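Local coordinates for protein adenylosuccinate lyase (Francisella tularensis subsp. tularensis SCHU S4, PDB 4EEI) that probably catalyses the beta-elimination of fumarate from adenylosuccinate and from the succinyl-carboxamide intermediate of IMP synthesis, two steps of purine biosynthesis, at residues B[229-240]-B[320-331]. Residues are numbered along the deposited sequence; the frame is centred on the assembly and turned at random.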
ATOM      1  N   ILE B 229       8.029 -10.040  -8.069  1.00 19.52           N
ATOM      2  CA  ILE B 229       9.087 -10.955  -7.641  1.00 15.83           C
ATOM      3  C   ILE B 229       8.993 -11.174  -6.131  1.00 18.52           C
ATOM      4  O   ILE B 229       9.175 -12.295  -5.638  1.00 18.70           O
ATOM      5  CB  ILE B 229      10.478 -10.416  -8.015  1.00 14.61           C
ATOM      6  CG1 ILE B 229      10.648 -10.423  -9.536  1.00 18.06           C
ATOM      7  CG2 ILE B 229      11.600 -11.264  -7.354  1.00 17.62           C
ATOM      8  CD1 ILE B 229      11.910  -9.721 -10.038  1.00 21.88           C
ATOM      9  N   ALA B 230       8.688 -10.107  -5.398  1.00 16.73           N
ATOM     10  CA  ALA B 230       8.581 -10.196  -3.945  1.00 20.79           C
ATOM     11  C   ALA B 230       7.486 -11.179  -3.533  1.00 20.08           C
ATOM     12  O   ALA B 230       7.646 -11.932  -2.573  1.00 19.14           O
ATOM     13  CB  ALA B 230       8.337  -8.811  -3.330  1.00 20.02           C
ATOM     14  N   SER B 231       6.370 -11.172  -4.252  1.00 19.62           N
ATOM     15  CA  SER B 231       5.319 -12.165  -4.013  1.00 18.98           C
ATOM     16  C   SER B 231       5.778 -13.590  -4.307  1.00 20.34           C
ATOM     17  O   SER B 231       5.382 -14.535  -3.622  1.00 21.87           O
ATOM     18  CB  SER B 231       4.084 -11.854  -4.853  1.00 19.22           C
ATOM     19  OG  SER B 231       3.397 -10.755  -4.290  1.00 26.84           O
ATOM     20  N   ALA B 232       6.582 -13.749  -5.350  1.00 18.49           N
ATOM     21  CA  ALA B 232       7.157 -15.056  -5.674  1.00 20.53           C
ATOM     22  C   ALA B 232       8.103 -15.528  -4.567  1.00 19.05           C
ATOM     23  O   ALA B 232       8.104 -16.706  -4.180  1.00 18.79           O
ATOM     24  CB  ALA B 232       7.896 -14.984  -7.002  1.00 19.28           C
ATOM     25  N   ILE B 233       8.932 -14.611  -4.076  1.00 16.24           N
ATOM     26  CA  ILE B 233       9.851 -14.922  -2.985  1.00 18.36           C
ATOM     27  C   ILE B 233       9.052 -15.331  -1.750  1.00 18.11           C
ATOM     28  O   ILE B 233       9.388 -16.306  -1.070  1.00 18.46           O
ATOM     29  CB  ILE B 233      10.752 -13.715  -2.659  1.00 20.32           C
ATOM     30  CG1 ILE B 233      11.766 -13.502  -3.790  1.00 19.64           C
ATOM     31  CG2 ILE B 233      11.474 -13.906  -1.322  1.00 22.67           C
ATOM     32  CD1 ILE B 233      12.523 -12.191  -3.686  1.00 20.82           C
ATOM     33  N   GLU B 234       7.987 -14.598  -1.466  1.00 17.60           N
ATOM     34  CA  GLU B 234       7.213 -14.875  -0.257  1.00 20.76           C
ATOM     35  C   GLU B 234       6.457 -16.187  -0.368  1.00 18.00           C
ATOM     36  O   GLU B 234       6.374 -16.943   0.600  1.00 17.28           O
ATOM     37  CB  GLU B 234       6.251 -13.721   0.071  1.00 22.19           C
ATOM     38  CG  GLU B 234       5.630 -13.834   1.484  1.00 26.11           C
ATOM     39  CD  GLU B 234       4.789 -12.617   1.861  1.00 34.87           C
ATOM     40  OE1 GLU B 234       4.948 -11.565   1.205  1.00 37.05           O
ATOM     41  OE2 GLU B 234       3.976 -12.710   2.813  1.00 35.31           O
ATOM     42  N   ARG B 235       5.906 -16.462  -1.548  1.00 17.98           N
ATOM     43  CA  ARG B 235       5.156 -17.700  -1.731  1.00 17.22           C
ATOM     44  C   ARG B 235       6.063 -18.891  -1.527  1.00 19.45           C
ATOM     45  O   ARG B 235       5.672 -19.857  -0.881  1.00 20.36           O
ATOM     46  CB  ARG B 235       4.490 -17.767  -3.107  1.00 18.76           C
ATOM     47  CG  ARG B 235       3.545 -18.968  -3.270  1.00 23.77           C
ATOM     48  CD  ARG B 235       2.701 -18.857  -4.541  1.00 24.42           C
ATOM     49  NE  ARG B 235       3.481 -19.116  -5.744  1.00 25.19           N
ATOM     50  CZ  ARG B 235       3.592 -20.316  -6.307  1.00 31.59           C
ATOM     51  NH1 ARG B 235       4.324 -20.480  -7.406  1.00 26.99           N
ATOM     52  NH2 ARG B 235       2.971 -21.361  -5.770  1.00 34.33           N
ATOM     53  N   LEU B 236       7.271 -18.832  -2.085  1.00 16.75           N
ATOM     54  CA  LEU B 236       8.218 -19.934  -1.947  1.00 17.39           C
ATOM     55  C   LEU B 236       8.722 -20.043  -0.517  1.00 21.64           C
ATOM     56  O   LEU B 236       8.891 -21.145   0.012  1.00 19.98           O
ATOM     57  CB  LEU B 236       9.392 -19.746  -2.919  1.00 19.39           C
ATOM     58  CG  LEU B 236      10.604 -20.661  -2.787  1.00 21.95           C
ATOM     59  CD1 LEU B 236      10.216 -22.117  -2.953  1.00 22.85           C
ATOM     60  CD2 LEU B 236      11.648 -20.269  -3.825  1.00 26.74           C
ATOM     61  N   ALA B 237       8.954 -18.896   0.115  1.00 17.35           N
ATOM     62  CA  ALA B 237       9.459 -18.892   1.487  1.00 18.66           C
ATOM     63  C   ALA B 237       8.427 -19.542   2.422  1.00 18.39           C
ATOM     64  O   ALA B 237       8.773 -20.336   3.300  1.00 19.30           O
ATOM     65  CB  ALA B 237       9.769 -17.472   1.925  1.00 20.75           C
ATOM     66  N   VAL B 238       7.165 -19.208   2.216  1.00 18.87           N
ATOM     67  CA  VAL B 238       6.090 -19.727   3.056  1.00 20.58           C
ATOM     68  C   VAL B 238       5.930 -21.232   2.853  1.00 20.63           C
ATOM     69  O   VAL B 238       5.702 -21.987   3.807  1.00 21.14           O
ATOM     70  CB  VAL B 238       4.778 -18.987   2.742  1.00 21.81           C
ATOM     71  CG1 VAL B 238       3.570 -19.709   3.350  1.00 20.60           C
ATOM     72  CG2 VAL B 238       4.860 -17.538   3.236  1.00 19.97           C
ATOM     73  N   GLU B 239       6.064 -21.679   1.609  1.00 19.23           N
ATOM     74  CA  GLU B 239       6.034 -23.110   1.332  1.00 18.72           C
ATOM     75  C   GLU B 239       7.122 -23.837   2.120  1.00 20.63           C
ATOM     76  O   GLU B 239       6.870 -24.866   2.753  1.00 22.85           O
ATOM     77  CB  GLU B 239       6.204 -23.368  -0.168  1.00 20.45           C
ATOM     78  CG  GLU B 239       6.264 -24.849  -0.544  1.00 25.12           C
ATOM     79  CD  GLU B 239       4.917 -25.561  -0.459  1.00 33.62           C
ATOM     80  OE1 GLU B 239       3.873 -24.883  -0.534  1.00 33.78           O
ATOM     81  OE2 GLU B 239       4.909 -26.810  -0.329  1.00 35.85           O
ATOM     82  N   ILE B 240       8.337 -23.312   2.096  1.00 20.75           N
ATOM     83  CA  ILE B 240       9.405 -23.975   2.839  1.00 18.93           C
ATOM     84  C   ILE B 240       9.132 -23.934   4.351  1.00 20.88           C
ATOM     85  O   ILE B 240       9.348 -24.932   5.051  1.00 24.53           O
ATOM     86  CB  ILE B 240      10.781 -23.397   2.477  1.00 19.42           C
ATOM     87  CG1 ILE B 240      11.120 -23.768   1.033  1.00 24.31           C
ATOM     88  CG2 ILE B 240      11.869 -23.955   3.398  1.00 21.95           C
ATOM     89  CD1 ILE B 240      12.222 -22.922   0.420  1.00 28.52           C
ATOM     90  N   MET B 320      16.829  -6.701  -3.132  1.00 18.38           N
ATOM     91  CA  MET B 320      16.492  -7.674  -4.175  1.00 19.30           C
ATOM     92  C   MET B 320      17.670  -8.608  -4.438  1.00 16.25           C
ATOM     93  O   MET B 320      17.511  -9.830  -4.493  1.00 19.66           O
ATOM     94  CB  MET B 320      16.079  -6.972  -5.476  1.00 20.17           C
ATOM     95  CG  MET B 320      15.779  -7.943  -6.623  1.00 20.54           C
ATOM     96  SD  MET B 320      14.353  -8.990  -6.269  1.00 21.06           S
ATOM     97  CE  MET B 320      13.015  -7.826  -6.492  1.00 14.56           C
ATOM     98  N   VAL B 321      18.854  -8.040  -4.610  1.00 17.52           N
ATOM     99  CA  VAL B 321      20.034  -8.864  -4.852  1.00 19.20           C
ATOM    100  C   VAL B 321      20.340  -9.751  -3.639  1.00 22.96           C
ATOM    101  O   VAL B 321      20.591 -10.956  -3.780  1.00 18.16           O
ATOM    102  CB  VAL B 321      21.248  -8.009  -5.235  1.00 17.44           C
ATOM    103  CG1 VAL B 321      22.512  -8.862  -5.276  1.00 18.42           C
ATOM    104  CG2 VAL B 321      21.010  -7.351  -6.597  1.00 17.26           C
ATOM    105  N   TYR B 322      20.303  -9.166  -2.446  1.00 17.86           N
ATOM    106  CA  TYR B 322      20.503  -9.945  -1.212  1.00 20.16           C
ATOM    107  C   TYR B 322      19.523 -11.111  -1.128  1.00 18.86           C
ATOM    108  O   TYR B 322      19.913 -12.239  -0.820  1.00 22.30           O
ATOM    109  CB  TYR B 322      20.347  -9.056   0.033  1.00 18.55           C
ATOM    110  CG  TYR B 322      20.472  -9.827   1.340  1.00 20.14           C
ATOM    111  CD1 TYR B 322      21.700  -9.993   1.947  1.00 24.00           C
ATOM    112  CD2 TYR B 322      19.351 -10.383   1.962  1.00 25.68           C
ATOM    113  CE1 TYR B 322      21.832 -10.698   3.134  1.00 26.76           C
ATOM    114  CE2 TYR B 322      19.473 -11.099   3.155  1.00 22.74           C
ATOM    115  CZ  TYR B 322      20.714 -11.242   3.731  1.00 24.17           C
ATOM    116  OH  TYR B 322      20.862 -11.945   4.911  1.00 24.57           O
ATOM    117  N   ALA B 323      18.259 -10.845  -1.414  1.00 19.05           N
ATOM    118  CA  ALA B 323      17.230 -11.861  -1.221  1.00 21.41           C
ATOM    119  C   ALA B 323      17.346 -12.969  -2.255  1.00 22.43           C
ATOM    120  O   ALA B 323      17.172 -14.135  -1.924  1.00 19.61           O
ATOM    121  CB  ALA B 323      15.819 -11.236  -1.245  1.00 18.54           C
ATOM    122  N   LEU B 324      17.624 -12.615  -3.508  1.00 18.86           N
ATOM    123  CA  LEU B 324      17.733 -13.633  -4.560  1.00 19.99           C
ATOM    124  C   LEU B 324      18.921 -14.557  -4.319  1.00 20.62           C
ATOM    125  O   LEU B 324      18.847 -15.755  -4.601  1.00 21.73           O
ATOM    126  CB  LEU B 324      17.861 -12.990  -5.940  1.00 16.43           C
ATOM    127  CG  LEU B 324      16.635 -12.210  -6.423  1.00 18.11           C
ATOM    128  CD1 LEU B 324      16.985 -11.437  -7.669  1.00 19.03           C
ATOM    129  CD2 LEU B 324      15.483 -13.177  -6.708  1.00 17.54           C
ATOM    130  N   ARG B 325      20.030 -14.004  -3.831  1.00 19.99           N
ATOM    131  CA  ARG B 325      21.214 -14.818  -3.541  1.00 19.52           C
ATOM    132  C   ARG B 325      20.983 -15.706  -2.344  1.00 20.68           C
ATOM    133  O   ARG B 325      21.382 -16.878  -2.333  1.00 20.31           O
ATOM    134  CB  ARG B 325      22.444 -13.934  -3.304  1.00 21.92           C
ATOM    135  CG  ARG B 325      22.846 -13.108  -4.515  1.00 21.07           C
ATOM    136  CD  ARG B 325      24.176 -12.405  -4.316  1.00 22.97           C
ATOM    137  NE  ARG B 325      24.520 -11.612  -5.499  1.00 24.90           N
ATOM    138  CZ  ARG B 325      25.568 -10.799  -5.577  1.00 26.48           C
ATOM    139  NH1 ARG B 325      26.382 -10.655  -4.541  1.00 26.13           N
ATOM    140  NH2 ARG B 325      25.793 -10.122  -6.694  1.00 29.38           N
ATOM    141  N   ARG B 326      20.355 -15.158  -1.311  1.00 20.30           N
ATOM    142  CA  ARG B 326      20.153 -15.953  -0.093  1.00 24.61           C
ATOM    143  C   ARG B 326      19.129 -17.064  -0.338  1.00 22.56           C
ATOM    144  O   ARG B 326      19.307 -18.200   0.123  1.00 23.01           O
ATOM    145  CB  ARG B 326      19.718 -15.077   1.084  1.00 22.64           C
ATOM    146  CG  ARG B 326      19.423 -15.878   2.345  1.00 25.37           C
ATOM    147  CD  ARG B 326      19.317 -15.010   3.594  1.00 25.93           C
ATOM    148  NE  ARG B 326      19.223 -15.849   4.792  1.00 22.58           N
ATOM    149  CZ  ARG B 326      19.345 -15.401   6.033  1.00 27.15           C
ATOM    150  NH1 ARG B 326      19.563 -14.111   6.251  1.00 21.36           N
ATOM    151  NH2 ARG B 326      19.257 -16.250   7.056  1.00 28.47           N
ATOM    152  N   MET B 327      18.066 -16.746  -1.070  1.00 22.63           N
ATOM    153  CA  MET B 327      17.082 -17.771  -1.421  1.00 22.09           C
ATOM    154  C   MET B 327      17.698 -18.876  -2.274  1.00 20.98           C
ATOM    155  O   MET B 327      17.408 -20.048  -2.073  1.00 21.50           O
ATOM    156  CB  MET B 327      15.885 -17.164  -2.147  1.00 19.49           C
ATOM    157  CG  MET B 327      14.847 -18.231  -2.547  1.00 20.20           C
ATOM    158  SD  MET B 327      14.067 -19.034  -1.112  1.00 23.83           S
ATOM    159  CE  MET B 327      12.682 -17.918  -0.867  1.00 22.72           C
ATOM    160  N   LYS B 328      18.551 -18.509  -3.226  1.00 20.77           N
ATOM    161  CA  LYS B 328      19.232 -19.528  -4.029  1.00 19.38           C
ATOM    162  C   LYS B 328      20.088 -20.448  -3.169  1.00 23.24           C
ATOM    163  O   LYS B 328      20.052 -21.678  -3.321  1.00 23.10           O
ATOM    164  CB  LYS B 328      20.088 -18.884  -5.126  1.00 19.78           C
ATOM    165  CG  LYS B 328      20.969 -19.888  -5.887  1.00 30.52           C
ATOM    166  CD  LYS B 328      22.289 -19.242  -6.270  1.00 37.66           C
ATOM    167  CE  LYS B 328      23.045 -20.019  -7.335  1.00 40.39           C
ATOM    168  NZ  LYS B 328      23.472 -21.395  -6.925  1.00 35.33           N
ATOM    169  N   ASN B 329      20.851 -19.873  -2.245  1.00 22.95           N
ATOM    170  CA  ASN B 329      21.693 -20.714  -1.398  1.00 22.71           C
ATOM    171  C   ASN B 329      20.842 -21.591  -0.481  1.00 21.12           C
ATOM    172  O   ASN B 329      21.182 -22.741  -0.225  1.00 21.42           O
ATOM    173  CB  ASN B 329      22.664 -19.856  -0.586  1.00 27.74           C
ATOM    174  CG  ASN B 329      23.745 -19.224  -1.444  1.00 40.08           C
ATOM    175  OD1 ASN B 329      24.253 -19.839  -2.389  1.00 40.63           O
ATOM    176  ND2 ASN B 329      24.116 -17.987  -1.108  1.00 42.53           N
ATOM    177  N   THR B 330      19.736 -21.041   0.002  1.00 20.67           N
ATOM    178  CA  THR B 330      18.806 -21.791   0.847  1.00 25.82           C
ATOM    179  C   THR B 330      18.175 -22.962   0.081  1.00 23.27           C
ATOM    180  O   THR B 330      18.048 -24.063   0.611  1.00 25.46           O
ATOM    181  CB  THR B 330      17.713 -20.861   1.423  1.00 25.29           C
ATOM    182  OG1 THR B 330      18.314 -19.942   2.351  1.00 26.64           O
ATOM    183  CG2 THR B 330      16.658 -21.660   2.159  1.00 24.79           C
ATOM    184  N   ILE B 331      17.789 -22.728  -1.169  1.00 21.37           N
ATOM    185  CA  ILE B 331      17.280 -23.821  -1.999  1.00 23.72           C
ATOM    186  C   ILE B 331      18.372 -24.872  -2.239  1.00 24.40           C
ATOM    187  O   ILE B 331      18.135 -26.075  -2.050  1.00 22.57           O
ATOM    188  CB  ILE B 331      16.745 -23.305  -3.347  1.00 23.78           C
ATOM    189  CG1 ILE B 331      15.526 -22.401  -3.138  1.00 22.46           C
ATOM    190  CG2 ILE B 331      16.405 -24.479  -4.272  1.00 22.04           C
ATOM    191  CD1 ILE B 331      14.334 -23.104  -2.512  1.00 23.93           C
TER
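Two long helices of the central helical bundle, the core of the fumarase/aspartase (lyase 1) fold, run the same way at a 30° angle where Ile-229, Ile-233, Leu-236, Ala-237 and Ile-240 meet Met-320, Ala-323, Leu-324, Met-327 and Ile-331. The short segments 229-240 and 320-331 lie 11.5 Å apart at their axes, and this wide gap is bridged by apolar side chains without a single interhelical hydrogen bond.

Met-327 is central to the contact, meeting Ile-233, Leu-236 and Ala-237. Its CG is turned anti to the backbone N (chi1 179°), and bends at the next two torsions bring the thioether slantwise against the CD2 branch of Leu-236, where SD lies 3.8 Å from CD2 of Leu-236. The methyl CE goes on to the facing backbone, 3.7 Å from O of Ile-233, and touches CB of Ala-237. That carbonyl already accepts the helical bond from N of Ala-237, so the methionine methyl lies against a satisfied oxygen.

A bundle of long helices forms the elongated middle of lyase 1 subunits, and here helix 94-131 also packs against Leu-236 and Met-320. Toward the start of both segments, Met-320 and Ile-229 meet at roughly a right angle, with SD of Met-320 3.7 Å from CG2 of Ile-229. Next along, CD1 of Ile-233 touches both CB of Ala-323 and CD2 of Leu-324. At the other end the delta methyls touch, CD1 of Ile-240 lying 3.6 Å from CD1 of Ile-331. Where helix 217-244 meets a second subunit, OG of Ser-231 hydrogen-bonds to O of Leu-292 of that subunit.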